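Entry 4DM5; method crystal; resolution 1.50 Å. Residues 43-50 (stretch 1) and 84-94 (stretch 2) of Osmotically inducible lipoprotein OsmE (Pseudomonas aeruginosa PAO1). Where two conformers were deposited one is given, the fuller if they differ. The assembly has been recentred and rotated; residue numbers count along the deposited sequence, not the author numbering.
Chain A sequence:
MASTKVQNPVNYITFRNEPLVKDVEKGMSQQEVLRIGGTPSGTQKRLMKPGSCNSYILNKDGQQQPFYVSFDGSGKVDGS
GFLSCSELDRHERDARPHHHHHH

Stretch 1 43-50: TQKRLMKP
Stretch 2 84-94: SCSELDRHERD

Two acids one helical turn apart, Asp89 and Glu92, hold this contact. Glu92 (chi1 m, chi2 t, chi3 -3°) forms a salt bridge with Arg46, whose NH2 donates to Glu92 OE2 at 3.1 Å and 171°, nearly straight, with OE2 at the guanidinium edge, near its plane. Arg46 (m, t, p, chi4 158°) leaves its backbone sideways, yet its end reaches the helix. Lys49 (m, t, t, t) adds a long salt bridge, NZ to Glu92 OE2 at 3.7 Å. Asp89 (m, chi2 -15°) instead accepts a hydrogen bond from a backbone amide: Leu47 N donates to Asp89 OD1 at 2.9 Å and 168°, so the acid pins the main chain just where the strand has given way to loop. One water joins the two acids, donating to Asp89 OD1 and Glu92 OE1, both at 2.8 Å, and accepting from Met48 N at 3.0 Å. Consecutive amides, Leu47 and Met48, are thus satisfied.

The scaffold is strand 43-45, extended, then a loop that turns at Leu47 (phi/psi -65/-44) and Met48 (-105/-14) before Lys49 extends again (-130/156). Helix 85-94 runs 23° from parallel to the strand, axes 10.1 Å apart at closest. CA atoms pair as Gln44-Cys85 at 7.7 Å, Leu47-Asp89 at 5.7 Å and Met48-Glu92 at 6.2 Å. Ser84 caps the helix: Glu87 N donates to Ser84 OG at 3.0 Å, while Ser84 N donates to Glu87 OE1 at 3.0 Å.

Packing fills in around the polar centre. Gln44 (p, t) points toward the helix, its CD 3.6 Å from Cys85 CB. Selenomethionine Met48 (m, m, m) lays CB 4.0 Å from Glu92 CB and brings CE to 3.8 Å from Arg93 NH1, at the guanidinium edge. Thr43 and Lys45 point away. In all, 527 Å² is buried.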

# COMPACT_ATOMS: atom_id res chain seq x y z
N THR A 43 -3.37 -8.95 -3.41
CA THR A 43 -2.12 -9.18 -2.76
C THR A 43 -1.24 -9.87 -3.76
O THR A 43 -1.78 -10.59 -4.68
CB THR A 43 -2.14 -9.81 -1.34
OG1 THR A 43 -3.11 -9.23 -0.48
CG2 THR A 43 -0.90 -9.71 -0.65
N GLN A 44 0.05 -9.68 -3.65
CA GLN A 44 1.01 -10.39 -4.53
C GLN A 44 2.39 -10.38 -3.95
O GLN A 44 2.77 -9.62 -3.01
CB GLN A 44 1.01 -9.77 -5.91
CG GLN A 44 1.52 -8.31 -5.89
CD GLN A 44 1.27 -7.52 -7.19
OE1 GLN A 44 2.21 -7.01 -7.77
NE2 GLN A 44 0.00 -7.36 -7.61
N LYS A 45 3.20 -11.31 -4.46
CA LYS A 45 4.55 -11.34 -4.13
C LYS A 45 5.21 -10.17 -4.83
O LYS A 45 4.83 -9.81 -5.95
CB LYS A 45 5.11 -12.68 -4.74
CG LYS A 45 6.61 -12.70 -4.71
CD LYS A 45 7.11 -13.13 -3.35
CE LYS A 45 8.60 -12.88 -3.25
NZ LYS A 45 9.01 -11.46 -3.38
N ARG A 46 6.20 -9.50 -4.19
CA ARG A 46 6.94 -8.40 -4.82
C ARG A 46 7.79 -8.97 -5.94
O ARG A 46 8.50 -9.95 -5.72
CB ARG A 46 7.79 -7.50 -3.89
CG ARG A 46 6.99 -6.82 -2.82
CD ARG A 46 8.01 -6.31 -1.82
NE ARG A 46 8.61 -4.99 -2.14
CZ ARG A 46 9.15 -4.25 -1.18
NH1 ARG A 46 9.05 -4.72 -0.00
NH2 ARG A 46 9.68 -3.06 -1.40
N LEU A 47 7.72 -8.34 -7.10
CA LEU A 47 8.48 -8.88 -8.21
C LEU A 47 9.96 -8.83 -8.03
O LEU A 47 10.64 -9.81 -8.33
CB LEU A 47 8.05 -8.12 -9.49
CG LEU A 47 8.60 -8.69 -10.79
CD1 LEU A 47 7.89 -10.03 -11.13
CD2 LEU A 47 8.38 -7.66 -11.91
N MSE A 48 10.48 -7.70 -7.54
CA MSE A 48 11.92 -7.43 -7.53
C MSE A 48 12.65 -7.53 -6.20
O MSE A 48 13.85 -7.53 -6.20
CB MSE A 48 12.25 -6.05 -8.06
CG MSE A 48 11.55 -5.88 -9.43
SE MSE A 48 12.29 -7.00 -10.91
CE MSE A 48 14.03 -6.24 -10.40
N LYS A 49 11.92 -7.57 -5.08
CA LYS A 49 12.51 -7.56 -3.68
C LYS A 49 11.88 -8.69 -2.89
O LYS A 49 10.78 -9.12 -3.21
CB LYS A 49 12.23 -6.24 -2.97
CG LYS A 49 12.97 -5.11 -3.58
CD LYS A 49 12.95 -3.82 -2.81
CE LYS A 49 13.63 -2.81 -3.71
NZ LYS A 49 13.41 -1.38 -3.31
N PRO A 50 12.57 -9.18 -1.81
CA PRO A 50 11.79 -10.09 -0.96
C PRO A 50 10.56 -9.33 -0.41
O PRO A 50 10.58 -8.09 -0.22
CB PRO A 50 12.79 -10.43 0.17
CG PRO A 50 14.08 -10.56 -0.61
CD PRO A 50 14.02 -9.39 -1.59
N SER A 84 -0.52 1.40 -7.47
CA SER A 84 -0.81 -0.02 -7.27
C SER A 84 0.43 -0.82 -7.08
O SER A 84 1.48 -0.40 -7.42
CB SER A 84 -1.52 -0.57 -8.52
OG SER A 84 -0.68 -0.57 -9.64
N CYS A 85 0.25 -2.05 -6.59
CA CYS A 85 1.41 -2.92 -6.50
C CYS A 85 2.08 -3.28 -7.89
O CYS A 85 3.34 -3.43 -7.93
CB CYS A 85 1.08 -4.22 -5.78
SG CYS A 85 0.68 -3.99 -4.03
N SER A 86 1.29 -3.37 -8.94
CA SER A 86 1.88 -3.65 -10.24
C SER A 86 2.60 -2.43 -10.78
O SER A 86 3.73 -2.64 -11.30
CB SER A 86 0.93 -4.31 -11.21
OG SER A 86 0.03 -3.36 -11.67
N GLU A 87 2.13 -1.21 -10.44
CA GLU A 87 2.93 -0.03 -10.68
C GLU A 87 4.26 -0.01 -9.93
O GLU A 87 5.27 0.43 -10.44
CB GLU A 87 2.12 1.28 -10.58
CG GLU A 87 0.87 1.41 -11.47
CD GLU A 87 0.15 2.73 -11.11
OE1 GLU A 87 -0.61 2.89 -10.06
OE2 GLU A 87 0.38 3.69 -11.88
N LEU A 88 4.20 -0.41 -8.68
CA LEU A 88 5.36 -0.51 -7.88
C LEU A 88 6.36 -1.47 -8.57
O LEU A 88 7.51 -1.12 -8.70
CB LEU A 88 4.95 -0.98 -6.44
CG LEU A 88 6.15 -1.09 -5.50
CD1 LEU A 88 6.84 0.28 -5.45
CD2 LEU A 88 5.56 -1.33 -4.12
N ASP A 89 5.84 -2.62 -8.97
CA ASP A 89 6.76 -3.66 -9.60
C ASP A 89 7.39 -3.05 -10.81
O ASP A 89 8.64 -3.23 -11.01
CB ASP A 89 5.95 -4.84 -9.99
CG ASP A 89 5.70 -5.81 -8.85
OD1 ASP A 89 6.35 -5.85 -7.71
OD2 ASP A 89 4.75 -6.57 -9.09
N ARG A 90 6.56 -2.33 -11.57
CA ARG A 90 7.06 -1.60 -12.84
C ARG A 90 8.23 -0.64 -12.46
O ARG A 90 9.36 -0.69 -13.02
CB ARG A 90 5.84 -1.04 -13.66
CG ARG A 90 6.01 -0.11 -14.84
CD ARG A 90 5.86 -0.93 -16.10
NE ARG A 90 7.22 -1.29 -16.45
CZ ARG A 90 7.62 -2.22 -17.31
NH1 ARG A 90 8.92 -2.35 -17.52
NH2 ARG A 90 6.75 -3.04 -17.94
N HIS A 91 8.04 0.16 -11.41
CA HIS A 91 9.09 0.98 -10.87
C HIS A 91 10.32 0.31 -10.29
O HIS A 91 11.44 0.78 -10.53
CB HIS A 91 8.53 1.98 -9.83
CG HIS A 91 9.58 2.96 -9.37
ND1 HIS A 91 10.18 2.87 -8.16
CD2 HIS A 91 10.19 4.03 -10.04
CE1 HIS A 91 11.12 3.83 -8.04
NE2 HIS A 91 11.12 4.55 -9.19
N GLU A 92 10.19 -0.74 -9.49
CA GLU A 92 11.39 -1.37 -8.92
C GLU A 92 12.20 -2.08 -10.05
O GLU A 92 13.43 -2.21 -9.90
CB GLU A 92 11.09 -2.28 -7.70
CG GLU A 92 10.61 -1.45 -6.48
CD GLU A 92 10.21 -2.24 -5.21
OE1 GLU A 92 10.25 -3.49 -5.24
OE2 GLU A 92 9.83 -1.62 -4.15
N ARG A 93 11.53 -2.49 -11.14
CA ARG A 93 12.22 -3.21 -12.23
C ARG A 93 13.08 -2.26 -13.02
O ARG A 93 14.21 -2.60 -13.42
CB ARG A 93 11.25 -3.93 -13.18
CG ARG A 93 11.91 -4.34 -14.52
CD ARG A 93 12.98 -5.38 -14.29
NE ARG A 93 14.09 -5.22 -15.23
CZ ARG A 93 15.36 -5.07 -14.87
NH1 ARG A 93 15.70 -5.10 -13.59
NH2 ARG A 93 16.29 -4.91 -15.80
N ASP A 94 12.53 -1.08 -13.28
CA ASP A 94 13.24 -0.02 -13.98
C ASP A 94 14.37 0.57 -13.13
O ASP A 94 15.51 0.62 -13.60
CB ASP A 94 12.26 1.06 -14.45
CG ASP A 94 11.22 0.53 -15.46
OD1 ASP A 94 10.28 1.27 -15.77
OD2 ASP A 94 11.33 -0.63 -15.94
O HOH W 1 8.94 -5.23 -7.01